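Side-chain contacts in cytosolic ACYL coenzyme A thioester hydrolase (Mus musculus, PDB 2V1O), which hydrolyses fatty acyl-CoA thioesters, palmitoyl-CoA by preference, to free fatty acid and coenzyme A, and is represented here by its N-terminal hotdog domain: residues V109-S112 against K118-E121; R36-Q41 against H80-Q85; K24-A29 against L100-T105; S60-G65 against V86-E91. One frame throughout, in Å; residues are numbered along the deposited sequence.

Contact 1 (V109-S112 against K118-E121). With COA (coenzyme A), chain G.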
# COMPACT_ATOMS: atom_id res chain seq x y z
N VAL A 109 8.66 -8.44 24.08
CA VAL A 109 9.36 -9.63 24.54
C VAL A 109 10.18 -10.18 23.35
O VAL A 109 9.63 -10.38 22.27
CB VAL A 109 8.36 -10.69 25.07
CG1 VAL A 109 9.08 -11.98 25.47
CG2 VAL A 109 7.53 -10.13 26.25
N PRO A 110 11.49 -10.41 23.55
CA PRO A 110 12.28 -10.95 22.43
C PRO A 110 12.04 -12.44 22.21
O PRO A 110 12.09 -13.23 23.15
CB PRO A 110 13.73 -10.70 22.87
CG PRO A 110 13.69 -10.69 24.37
CD PRO A 110 12.31 -10.18 24.76
N LEU A 111 11.77 -12.79 20.95
CA LEU A 111 11.59 -14.19 20.56
C LEU A 111 12.68 -14.60 19.59
O LEU A 111 12.95 -13.89 18.62
CB LEU A 111 10.21 -14.40 19.93
CG LEU A 111 8.99 -14.01 20.78
CD1 LEU A 111 7.70 -14.26 20.01
CD2 LEU A 111 8.98 -14.76 22.10
N SER A 112 13.30 -15.74 19.87
CA SER A 112 14.34 -16.30 19.00
C SER A 112 13.86 -16.47 17.56
O SER A 112 12.72 -16.87 17.31
CB SER A 112 14.83 -17.64 19.56
OG SER A 112 15.79 -18.23 18.71
N LYS A 118 10.63 -19.10 21.46
CA LYS A 118 11.60 -19.10 22.55
C LYS A 118 11.83 -17.68 23.04
O LYS A 118 12.34 -16.84 22.30
CB LYS A 118 12.94 -19.73 22.14
CG LYS A 118 13.91 -19.86 23.32
CD LYS A 118 15.33 -20.17 22.86
CE LYS A 118 16.24 -20.39 24.06
NZ LYS A 118 17.65 -20.64 23.64
N VAL A 119 11.47 -17.45 24.29
CA VAL A 119 11.64 -16.15 24.95
C VAL A 119 13.09 -16.02 25.43
O VAL A 119 13.62 -16.94 26.08
CB VAL A 119 10.66 -16.01 26.14
CG1 VAL A 119 11.00 -14.79 27.00
CG2 VAL A 119 9.22 -15.96 25.66
N LEU A 120 13.71 -14.89 25.11
CA LEU A 120 15.12 -14.68 25.46
C LEU A 120 15.30 -13.67 26.57
O LEU A 120 14.41 -12.86 26.85
CB LEU A 120 15.91 -14.25 24.22
CG LEU A 120 15.88 -15.20 23.02
CD1 LEU A 120 16.68 -14.61 21.90
CD2 LEU A 120 16.42 -16.59 23.40
N GLU A 121 16.47 -13.73 27.22
CA GLU A 121 16.86 -12.74 28.21
C GLU A 121 17.20 -11.41 27.54
O GLU A 121 17.89 -11.38 26.51
CB GLU A 121 18.03 -13.26 29.05
CG GLU A 121 17.65 -14.41 29.98
CD GLU A 121 18.82 -14.99 30.77
OE1 GLU A 121 19.97 -14.52 30.60
OE2 GLU A 121 18.59 -15.92 31.57
N1A COA G . 2.70 -7.76 28.83
C2A COA G . 3.95 -7.54 29.35
N3A COA G . 4.80 -8.60 29.55
C4A COA G . 4.40 -9.86 29.22
C5A COA G . 3.14 -10.11 28.68
C6A COA G . 2.28 -9.04 28.48
N6A COA G . 1.06 -9.23 27.99
N7A COA G . 3.03 -11.44 28.46
C8A COA G . 4.18 -12.03 28.85
N9A COA G . 5.03 -11.06 29.32
C1B COA G . 6.43 -11.20 29.70
C2B COA G . 6.59 -11.85 31.07
O2B COA G . 6.37 -10.91 32.10
C3B COA G . 8.01 -12.38 30.97
O3B COA G . 8.97 -11.40 31.31
P3B COA G . 9.74 -11.42 32.72
O7A COA G . 8.73 -11.10 33.78
O8A COA G . 10.30 -12.80 32.95
O9A COA G . 10.83 -10.38 32.69
C4B COA G . 8.16 -12.71 29.49
O4B COA G . 7.10 -12.05 28.81
C5B COA G . 8.13 -14.20 29.19
O5B COA G . 7.04 -14.82 29.84
P1A COA G . 6.72 -16.35 29.50
O1A COA G . 8.01 -17.12 29.38
O2A COA G . 5.78 -16.88 30.57
O3A COA G . 5.99 -16.35 28.06
P2A COA G . 4.41 -16.23 27.83
O4A COA G . 3.75 -15.31 28.84
O5A COA G . 3.75 -17.58 27.76
O6A COA G . 4.37 -15.58 26.36
CBP COA G . 4.55 -13.85 24.71
CCP COA G . 4.74 -14.22 26.18
CDP COA G . 4.66 -12.33 24.58
CEP COA G . 5.71 -14.50 23.94
CAP COA G . 3.19 -14.36 24.24
OAP COA G . 2.14 -13.81 25.01
C9P COA G . 2.93 -14.09 22.77
O9P COA G . 3.57 -14.87 21.81
N8P COA G . 2.09 -13.11 22.47
C7P COA G . 1.91 -12.63 21.12
C6P COA G . 3.04 -11.69 20.69
C5P COA G . 2.78 -11.19 19.29
O5P COA G . 2.90 -11.98 18.33
N4P COA G . 2.41 -9.92 19.17
C3P COA G . 1.69 -9.39 18.01
C2P COA G . 0.28 -10.01 17.82
S1P COA G . -0.39 -9.31 16.30
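Val109 and Val119 hold nearly the same first torsion (176° and 169°): in each, CG1 swings opposite the backbone N and CG2 lies next to it. The two side chains therefore meet through matching branches, CG1 of Val109 lying 3.7 Å from CG1 of Val119. In Leu111, CG lies opposite the carbonyl carbon and beside the backbone N (chi1 -57°), which brings CD2 to 3.8 Å from Val119 CG2. Val119 is thus flanked by both leucine and valine of the strand.

The backbones behind these groups run antiparallel, with Leu111 and Val119 as a non-hydrogen-bonded pair. The bonds fall one residue to each side: Leu120 N gives to Pro110 O at 3.0 Å and Ser112 N to Lys118 O at 2.8 Å. Across the pair, Leu111 CA adds a CH...O contact with Lys118 O, and Val119 CA another with Pro110 O. On the Leu120 side of the bridge, the Pro110 ring lays CG 3.4 Å from Leu120 O. The polar ends of Ser112 and Lys118 both turn to Glu44, by a hydrogen bond and a salt bridge respectively.

Through this single antiparallel bridge the loop residues 118-121 line the end of strand 98-112, and together they form one wall of a coenzyme A pocket. Val109 CG2 approaches the ligand's ribose oxygen O4B to 3.2 Å, Val119 CG1 lies 3.7 Å from C5B, and Leu111 CD2 packs on CEP at 3.8 Å. These three side chains offer hydrocarbon and hold by van der Waals contact; polar bonds to the ligand come from other residues, such as Tyr140 and Lys144.

Contact 2 (R36-Q41 against H80-Q85). With COA (coenzyme A), chain G.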
# COMPACT_ATOMS: atom_id res chain seq x y z
N ARG A 36 16.56 -3.83 18.27
CA ARG A 36 17.96 -3.41 18.32
C ARG A 36 18.55 -3.68 19.70
O ARG A 36 19.63 -4.28 19.84
CB ARG A 36 18.09 -1.92 17.98
CG ARG A 36 19.55 -1.45 17.90
CD ARG A 36 19.68 0.05 18.00
NE ARG A 36 19.14 0.76 16.84
CZ ARG A 36 18.01 1.46 16.83
NH1 ARG A 36 17.25 1.54 17.92
NH2 ARG A 36 17.62 2.07 15.71
N HIS A 37 17.83 -3.26 20.73
CA HIS A 37 18.30 -3.47 22.08
C HIS A 37 18.49 -4.94 22.44
O HIS A 37 19.49 -5.31 23.07
CB HIS A 37 17.40 -2.82 23.11
CG HIS A 37 17.90 -3.04 24.50
ND1 HIS A 37 17.36 -4.00 25.33
CD2 HIS A 37 18.97 -2.54 25.14
CE1 HIS A 37 18.04 -4.02 26.46
NE2 HIS A 37 19.02 -3.15 26.37
N CYS A 38 17.52 -5.77 22.06
CA CYS A 38 17.56 -7.19 22.42
C CYS A 38 18.68 -7.99 21.73
O CYS A 38 19.04 -9.09 22.17
CB CYS A 38 16.19 -7.83 22.22
SG CYS A 38 15.01 -7.27 23.47
N ASN A 39 19.22 -7.41 20.66
CA ASN A 39 20.38 -7.97 19.96
C ASN A 39 21.71 -7.24 20.24
O ASN A 39 22.76 -7.58 19.67
CB ASN A 39 20.11 -7.99 18.45
CG ASN A 39 19.02 -8.97 18.08
OD1 ASN A 39 19.24 -10.19 18.07
ND2 ASN A 39 17.85 -8.46 17.77
N SER A 40 21.66 -6.26 21.15
CA SER A 40 22.78 -5.33 21.37
C SER A 40 24.00 -5.95 22.06
O SER A 40 25.08 -5.36 22.09
CB SER A 40 22.30 -4.10 22.16
OG SER A 40 22.05 -4.44 23.52
N GLN A 41 23.84 -7.15 22.62
CA GLN A 41 24.97 -7.83 23.23
C GLN A 41 25.32 -9.11 22.49
O GLN A 41 26.07 -9.95 22.99
CB GLN A 41 24.72 -8.08 24.73
CG GLN A 41 24.63 -6.78 25.55
CD GLN A 41 25.90 -5.93 25.49
OE1 GLN A 41 25.85 -4.73 25.20
NE2 GLN A 41 27.04 -6.56 25.76
N HIS A 80 13.05 -10.65 30.87
CA HIS A 80 12.62 -11.08 29.53
C HIS A 80 11.71 -10.09 28.80
O HIS A 80 11.03 -10.47 27.84
CB HIS A 80 11.91 -12.43 29.61
CG HIS A 80 12.67 -13.48 30.35
ND1 HIS A 80 13.73 -14.16 29.80
CD2 HIS A 80 12.51 -13.97 31.60
CE1 HIS A 80 14.20 -15.03 30.68
NE2 HIS A 80 13.47 -14.93 31.79
N SER A 81 11.69 -8.83 29.23
CA SER A 81 10.82 -7.85 28.57
C SER A 81 11.40 -6.43 28.55
O SER A 81 12.30 -6.10 29.33
CB SER A 81 9.39 -7.87 29.17
OG SER A 81 9.28 -7.07 30.33
N VAL A 82 10.87 -5.61 27.64
CA VAL A 82 11.34 -4.25 27.39
C VAL A 82 10.16 -3.30 27.44
O VAL A 82 9.15 -3.52 26.77
CB VAL A 82 11.99 -4.13 25.97
CG1 VAL A 82 12.51 -2.69 25.70
CG2 VAL A 82 13.10 -5.17 25.78
N GLU A 83 10.28 -2.24 28.24
CA GLU A 83 9.27 -1.19 28.26
C GLU A 83 9.74 -0.03 27.38
O GLU A 83 10.88 0.43 27.50
CB GLU A 83 9.02 -0.70 29.69
CG GLU A 83 7.87 0.29 29.80
CD GLU A 83 7.90 1.08 31.10
OE1 GLU A 83 8.97 1.63 31.45
OE2 GLU A 83 6.85 1.15 31.78
N VAL A 84 8.86 0.41 26.48
CA VAL A 84 9.18 1.49 25.54
C VAL A 84 8.13 2.59 25.66
O VAL A 84 6.92 2.31 25.63
CB VAL A 84 9.24 1.00 24.06
CG1 VAL A 84 9.60 2.16 23.12
CG2 VAL A 84 10.24 -0.18 23.88
N GLN A 85 8.59 3.82 25.84
CA GLN A 85 7.72 4.98 25.82
C GLN A 85 7.83 5.65 24.46
O GLN A 85 8.93 5.91 23.97
CB GLN A 85 8.08 5.97 26.92
CG GLN A 85 7.80 5.45 28.31
CD GLN A 85 8.12 6.47 29.40
OE1 GLN A 85 8.48 7.61 29.12
NE2 GLN A 85 7.99 6.04 30.65
N1A COA G . 2.70 -7.76 28.83
C2A COA G . 3.95 -7.54 29.35
N3A COA G . 4.80 -8.60 29.55
C4A COA G . 4.40 -9.86 29.22
C5A COA G . 3.14 -10.11 28.68
C6A COA G . 2.28 -9.04 28.48
N6A COA G . 1.06 -9.23 27.99
N7A COA G . 3.03 -11.44 28.46
C8A COA G . 4.18 -12.03 28.85
N9A COA G . 5.03 -11.06 29.32
C1B COA G . 6.43 -11.20 29.70
C2B COA G . 6.59 -11.85 31.07
O2B COA G . 6.37 -10.91 32.10
C3B COA G . 8.01 -12.38 30.97
O3B COA G . 8.97 -11.40 31.31
P3B COA G . 9.74 -11.42 32.72
O7A COA G . 8.73 -11.10 33.78
O8A COA G . 10.30 -12.80 32.95
O9A COA G . 10.83 -10.38 32.69
C4B COA G . 8.16 -12.71 29.49
O4B COA G . 7.10 -12.05 28.81
C5B COA G . 8.13 -14.20 29.19
O5B COA G . 7.04 -14.82 29.84
P1A COA G . 6.72 -16.35 29.50
O1A COA G . 8.01 -17.12 29.38
O2A COA G . 5.78 -16.88 30.57
O3A COA G . 5.99 -16.35 28.06
P2A COA G . 4.41 -16.23 27.83
O4A COA G . 3.75 -15.31 28.84
O5A COA G . 3.75 -17.58 27.76
O6A COA G . 4.37 -15.58 26.36
CBP COA G . 4.55 -13.85 24.71
CCP COA G . 4.74 -14.22 26.18
CDP COA G . 4.66 -12.33 24.58
CEP COA G . 5.71 -14.50 23.94
CAP COA G . 3.19 -14.36 24.24
OAP COA G . 2.14 -13.81 25.01
C9P COA G . 2.93 -14.09 22.77
O9P COA G . 3.57 -14.87 21.81
N8P COA G . 2.09 -13.11 22.47
C7P COA G . 1.91 -12.63 21.12
C6P COA G . 3.04 -11.69 20.69
C5P COA G . 2.78 -11.19 19.29
O5P COA G . 2.90 -11.98 18.33
N4P COA G . 2.41 -9.92 19.17
C3P COA G . 1.69 -9.39 18.01
C2P COA G . 0.28 -10.01 17.82
S1P COA G . -0.39 -9.31 16.30
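Cys38 lies in the C-terminal turn of helix 19-38 and is the residue nearest Val82, the first of strand 82-91, with the two CA atoms 8.5 Å apart. The residues that follow form a turn in which His37 O takes two bonds, from Ser40 N at 3.0 Å and from Ser40 OG at 2.7 Å, so the serine hydroxyl folds back onto the His37 carbonyl. The side chains of Cys38 and Val82 point toward each other. With SG set beside its own backbone N (chi1 -71°), the thiol of Cys38 comes to 3.7 Å from Val82 CG2, while the His37 ring lies obliquely to the same methyl.

In the hotdog fold a long helix is wrapped by an antiparallel sheet, and this is where the C-terminal turn of that helix rests on it. Pro110 of the adjacent strand also packs on Cys38. One residue before His37, still in the helix, Arg36 NE makes a salt bridge with Glu91 of the second subunit.

Just ahead of the strand, the backbone serves the ligand. His80 N donates to the 3'-phosphate oxygen O9A of coenzyme A at 2.9 Å, with an N-H...O angle of 159°.

Contact 3 (K24-A29 against L100-T105)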
# COMPACT_ATOMS: atom_id res chain seq x y z
N LYS A 24 -0.26 2.29 14.44
CA LYS A 24 0.69 1.58 13.61
C LYS A 24 2.10 2.20 13.68
O LYS A 24 3.10 1.48 13.84
CB LYS A 24 0.18 1.49 12.17
CG LYS A 24 1.09 0.69 11.26
CD LYS A 24 0.33 0.19 10.03
CE LYS A 24 1.16 0.31 8.76
NZ LYS A 24 2.35 -0.58 8.72
N MET A 25 2.19 3.53 13.57
CA MET A 25 3.49 4.22 13.60
C MET A 25 4.16 4.06 14.97
O MET A 25 5.37 3.89 15.07
CB MET A 25 3.33 5.71 13.29
CG MET A 25 2.88 6.06 11.86
SD MET A 25 3.07 7.84 11.56
CE MET A 25 2.47 8.47 13.13
N ILE A 26 3.35 4.15 16.02
CA ILE A 26 3.83 3.97 17.38
C ILE A 26 4.51 2.60 17.52
O ILE A 26 5.62 2.51 18.04
CB ILE A 26 2.68 4.11 18.41
CG1 ILE A 26 2.22 5.57 18.50
CG2 ILE A 26 3.13 3.64 19.81
CD1 ILE A 26 0.83 5.73 19.14
N GLU A 27 3.85 1.55 17.03
CA GLU A 27 4.35 0.18 17.19
C GLU A 27 5.60 -0.05 16.34
O GLU A 27 6.52 -0.74 16.77
CB GLU A 27 3.27 -0.85 16.89
CG GLU A 27 3.51 -2.22 17.53
CD GLU A 27 4.43 -3.11 16.70
OE1 GLU A 27 4.13 -3.33 15.50
OE2 GLU A 27 5.45 -3.60 17.24
N GLU A 28 5.64 0.57 15.16
CA GLU A 28 6.84 0.53 14.29
C GLU A 28 8.07 1.07 15.02
O GLU A 28 9.14 0.44 14.99
CB GLU A 28 6.57 1.26 12.97
CG GLU A 28 5.55 0.54 12.08
CD GLU A 28 5.07 1.37 10.88
OE1 GLU A 28 5.03 2.62 10.96
OE2 GLU A 28 4.70 0.73 9.87
N ALA A 29 7.92 2.21 15.70
CA ALA A 29 9.01 2.78 16.49
C ALA A 29 9.39 1.85 17.63
O ALA A 29 10.58 1.61 17.85
CB ALA A 29 8.64 4.17 17.02
N LEU A 100 1.29 17.98 20.78
CA LEU A 100 1.44 16.60 21.25
C LEU A 100 0.17 15.83 20.89
O LEU A 100 -0.93 16.17 21.34
CB LEU A 100 1.71 16.54 22.76
CG LEU A 100 1.73 15.16 23.42
CD1 LEU A 100 2.89 14.29 22.92
CD2 LEU A 100 1.76 15.30 24.93
N THR A 101 0.33 14.80 20.06
CA THR A 101 -0.78 13.96 19.63
C THR A 101 -1.06 12.90 20.68
O THR A 101 -2.21 12.69 21.06
CB THR A 101 -0.47 13.28 18.28
OG1 THR A 101 -0.09 14.27 17.33
CG2 THR A 101 -1.70 12.50 17.76
N ASN A 102 -0.01 12.24 21.15
CA ASN A 102 -0.15 11.04 21.95
C ASN A 102 1.15 10.65 22.67
O ASN A 102 2.25 10.87 22.14
CB ASN A 102 -0.59 9.89 21.02
CG ASN A 102 -0.77 8.59 21.75
OD1 ASN A 102 0.08 7.71 21.69
ND2 ASN A 102 -1.87 8.48 22.48
N LYS A 103 1.01 10.11 23.87
CA LYS A 103 2.10 9.39 24.54
C LYS A 103 1.60 7.97 24.79
O LYS A 103 0.49 7.77 25.28
CB LYS A 103 2.48 10.03 25.87
CG LYS A 103 2.91 11.49 25.83
CD LYS A 103 3.35 11.90 27.24
CE LYS A 103 3.23 13.39 27.48
NZ LYS A 103 1.84 13.79 27.87
N ALA A 104 2.42 6.98 24.45
CA ALA A 104 2.05 5.58 24.65
C ALA A 104 3.20 4.81 25.28
O ALA A 104 4.36 5.18 25.11
CB ALA A 104 1.64 4.93 23.31
N THR A 105 2.88 3.76 26.03
CA THR A 105 3.88 2.87 26.58
C THR A 105 3.59 1.46 26.08
O THR A 105 2.44 1.01 26.10
CB THR A 105 3.94 2.94 28.12
OG1 THR A 105 4.33 4.25 28.52
CG2 THR A 105 4.94 1.92 28.69
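Ile26 drops from the helix onto the sheet and lies at about a right angle to the side chain of Asn102, meeting it with the end of its longer branch. CG1 is set beside the helix backbone N (chi1 -71°) and the next torsion is extended, which drives CD1 outward until it is 3.3 Å from Asn102 OD1, a close van der Waals approach of a methyl to an amide oxygen. The shorter branch, CG2, goes to the neighbouring inward-facing position on the strand and rests on Ala104 CB at 4.0 Å. With only a methyl on Ala104, the CA atoms of Ile26 and Ala104 come to 7.7 Å.

Here the central helix of the hotdog fold is seated in the concave face of its antiparallel sheet. Strand 98-112 is not regular at this point: a classic beta bulge sets two residues, Thr101 and Asn102, against the single residue Val88 of the neighbouring strand. Asn102 extends from it toward the helix with CG opposite its backbone N (chi1 180°). While OD1 meets the isoleucine, ND2 is held from strand 46-57 by Thr56 OG1 and Asp57 O, two acceptors that fix the turn of this buried amide.

The other faces of the helix do different work. Lys24 NZ bridges one turn on to Glu28 OE2 at 2.9 Å, approaching from above the carboxylate plane. Glu27 is hydrogen-bonded to the Tyr108 hydroxyl and to the backbone N of Gly20 in the third subunit.

Contact 4 (S60-G65 against V86-E91). With COA (coenzyme A), chain J.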
# COMPACT_ATOMS: atom_id res chain seq x y z
N SER A 60 -5.20 15.43 20.55
CA SER A 60 -5.53 16.39 19.50
C SER A 60 -5.49 15.71 18.13
O SER A 60 -4.73 14.76 17.92
CB SER A 60 -4.59 17.61 19.54
OG SER A 60 -3.25 17.25 19.29
N PRO A 61 -6.34 16.18 17.20
CA PRO A 61 -6.38 15.58 15.87
C PRO A 61 -5.13 15.91 15.06
O PRO A 61 -4.39 16.85 15.39
CB PRO A 61 -7.61 16.22 15.24
CG PRO A 61 -7.75 17.52 15.92
CD PRO A 61 -7.32 17.27 17.33
N MET A 62 -4.89 15.12 14.03
CA MET A 62 -3.87 15.40 13.05
C MET A 62 -4.57 15.45 11.70
O MET A 62 -5.61 14.81 11.52
CB MET A 62 -2.82 14.29 13.06
CG MET A 62 -1.50 14.66 12.39
SD MET A 62 -0.29 13.35 12.63
CE MET A 62 -0.31 13.15 14.40
N CYS A 63 -4.01 16.20 10.77
CA CYS A 63 -4.66 16.42 9.48
C CYS A 63 -3.78 15.94 8.35
O CYS A 63 -2.55 15.86 8.50
CB CYS A 63 -4.97 17.91 9.29
SG CYS A 63 -6.09 18.57 10.52
N ILE A 64 -4.41 15.63 7.22
CA ILE A 64 -3.69 15.39 5.98
C ILE A 64 -2.71 16.54 5.76
O ILE A 64 -3.08 17.72 5.89
CB ILE A 64 -4.66 15.29 4.76
CG1 ILE A 64 -5.56 14.06 4.87
CG2 ILE A 64 -3.88 15.25 3.45
CD1 ILE A 64 -6.83 14.15 4.01
N GLY A 65 -1.47 16.20 5.45
CA GLY A 65 -0.46 17.19 5.09
C GLY A 65 0.40 17.62 6.26
O GLY A 65 1.43 18.24 6.07
N VAL A 86 6.68 5.93 23.86
CA VAL A 86 6.63 6.53 22.53
C VAL A 86 5.87 7.85 22.57
O VAL A 86 4.79 7.93 23.18
CB VAL A 86 5.97 5.58 21.50
CG1 VAL A 86 5.88 6.24 20.11
CG2 VAL A 86 6.75 4.26 21.43
N HIS A 87 6.45 8.88 21.96
CA HIS A 87 5.80 10.20 21.84
C HIS A 87 5.47 10.48 20.39
O HIS A 87 6.33 10.33 19.52
CB HIS A 87 6.69 11.33 22.36
CG HIS A 87 6.77 11.42 23.85
ND1 HIS A 87 7.32 10.42 24.62
CD2 HIS A 87 6.40 12.39 24.71
CE1 HIS A 87 7.27 10.76 25.89
NE2 HIS A 87 6.71 11.96 25.97
N VAL A 88 4.24 10.92 20.14
CA VAL A 88 3.81 11.33 18.80
C VAL A 88 3.49 12.82 18.82
O VAL A 88 2.68 13.28 19.63
CB VAL A 88 2.57 10.56 18.32
CG1 VAL A 88 2.14 11.04 16.93
CG2 VAL A 88 2.85 9.06 18.31
N MET A 89 4.15 13.56 17.94
CA MET A 89 3.94 14.99 17.80
C MET A 89 3.55 15.31 16.36
O MET A 89 4.12 14.75 15.41
CB MET A 89 5.22 15.75 18.22
CG MET A 89 5.10 17.27 18.22
SD MET A 89 6.66 18.18 18.44
CE MET A 89 7.79 17.38 17.29
N SER A 90 2.54 16.16 16.19
CA SER A 90 2.14 16.63 14.87
C SER A 90 2.84 17.95 14.60
O SER A 90 3.02 18.77 15.52
CB SER A 90 0.63 16.81 14.75
OG SER A 90 0.18 17.79 15.66
N GLU A 91 3.26 18.14 13.36
CA GLU A 91 3.85 19.39 12.93
C GLU A 91 3.17 19.84 11.66
O GLU A 91 3.16 19.13 10.65
CB GLU A 91 5.36 19.25 12.68
CG GLU A 91 6.01 20.57 12.32
CD GLU A 91 7.41 20.44 11.74
OE1 GLU A 91 7.84 19.32 11.39
OE2 GLU A 91 8.08 21.48 11.62
N1A COA J . -11.05 8.92 26.76
C2A COA J . -12.41 8.67 26.87
N3A COA J . -13.31 9.72 26.80
C4A COA J . -12.86 11.00 26.63
C5A COA J . -11.50 11.27 26.51
C6A COA J . -10.59 10.22 26.58
N6A COA J . -9.28 10.43 26.37
N7A COA J . -11.35 12.61 26.36
C8A COA J . -12.57 13.19 26.37
N9A COA J . -13.52 12.20 26.55
C1B COA J . -14.98 12.36 26.41
C2B COA J . -15.58 13.14 27.56
O2B COA J . -15.75 12.34 28.71
C3B COA J . -16.89 13.58 26.93
O3B COA J . -17.87 12.58 27.01
P3B COA J . -19.03 12.66 28.13
O7A COA J . -18.39 12.39 29.47
O8A COA J . -19.62 14.04 28.12
O9A COA J . -20.09 11.63 27.81
C4B COA J . -16.53 13.78 25.47
O4B COA J . -15.30 13.13 25.27
C5B COA J . -16.41 15.25 25.10
O5B COA J . -15.55 15.89 26.03
P1A COA J . -15.14 17.42 25.84
O1A COA J . -16.33 18.20 25.34
O2A COA J . -14.61 17.93 27.16
O3A COA J . -13.97 17.41 24.73
P2A COA J . -12.40 17.34 25.06
O4A COA J . -12.12 16.52 26.29
O5A COA J . -11.83 18.73 25.17
O6A COA J . -11.81 16.63 23.74
CBP COA J . -11.60 14.90 22.08
CCP COA J . -12.12 15.27 23.47
CDP COA J . -11.66 13.38 21.90
CEP COA J . -12.52 15.55 21.06
CAP COA J . -10.16 15.43 21.91
OAP COA J . -9.29 14.94 22.92
C9P COA J . -9.58 15.08 20.57
O9P COA J . -9.98 15.81 19.44
N8P COA J . -8.70 14.09 20.51
C7P COA J . -8.17 13.63 19.24
C6P COA J . -9.14 12.66 18.58
C5P COA J . -8.53 12.12 17.31
O5P COA J . -8.42 12.88 16.32
N4P COA J . -8.15 10.84 17.34
C3P COA J . -7.15 10.30 16.42
C2P COA J . -5.77 10.94 16.61
S1P COA J . -4.63 10.30 15.36
O HOH W 1 -1.88 16.44 16.98
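Ser60 reaches Ser90 through a water, tying the chain that follows strand 46-57 of the hotdog sheet to the C-terminal end of strand 82-91. Its OG lies 2.8 Å from that water. Pro61 comes next and faces two ways: its carbonyl O accepts from the same water at 3.0 Å, while its ring and CA line a coenzyme A pocket. There Pro61 CA is 3.4 Å from the pantetheine carbonyl O5P of coenzyme A, and CD lies near O9P.

Met62 makes the direct contact. Its side chain runs out extended and then bends at the last torsion (chi3 -53°), curling the methyl back along the strand. CG and CE both touch Ser90 CB, CE at 3.8 Å, and CE goes on to Val88 CG1 at 4.1 Å, so the thioether bends over the serine. Ile22 of the central helix packs on both Met62 and Val88. Farther along, the Cys63 amide binds Glu66, and Ile64 touches Val13 of the fourth subunit. Opposite Met62, Ser90 turns its polar end away from the methyl: with OG placed between its backbone N and carbonyl carbon (chi1 62°), Ser90 OG sits 2.8 Å from the bridging water.

Overall arrangement
Contacts 1 and 4 lie at opposite ends of the domain, centres about 33 Å apart, and each borders a different coenzyme A. Contact 2 shares the ligand of contact 1; their centres are about 10 Å apart and the Leu120 carbonyl O probably bonds weakly to His80 ND1 at 3.3 Å. Contact 3 lies nearest the middle, about 6 Å from the chain centre, and joins contact 4 along adjacent strands: Asn102 O is 2.8 Å from Val88 N, probably a hydrogen bond. Contacts 2 and 3 seat the same helix on the sheet, about 17 Å apart between centres. In contact 4, Met62 is about 10 Å from the active-site residue Asn12, side chain to side chain.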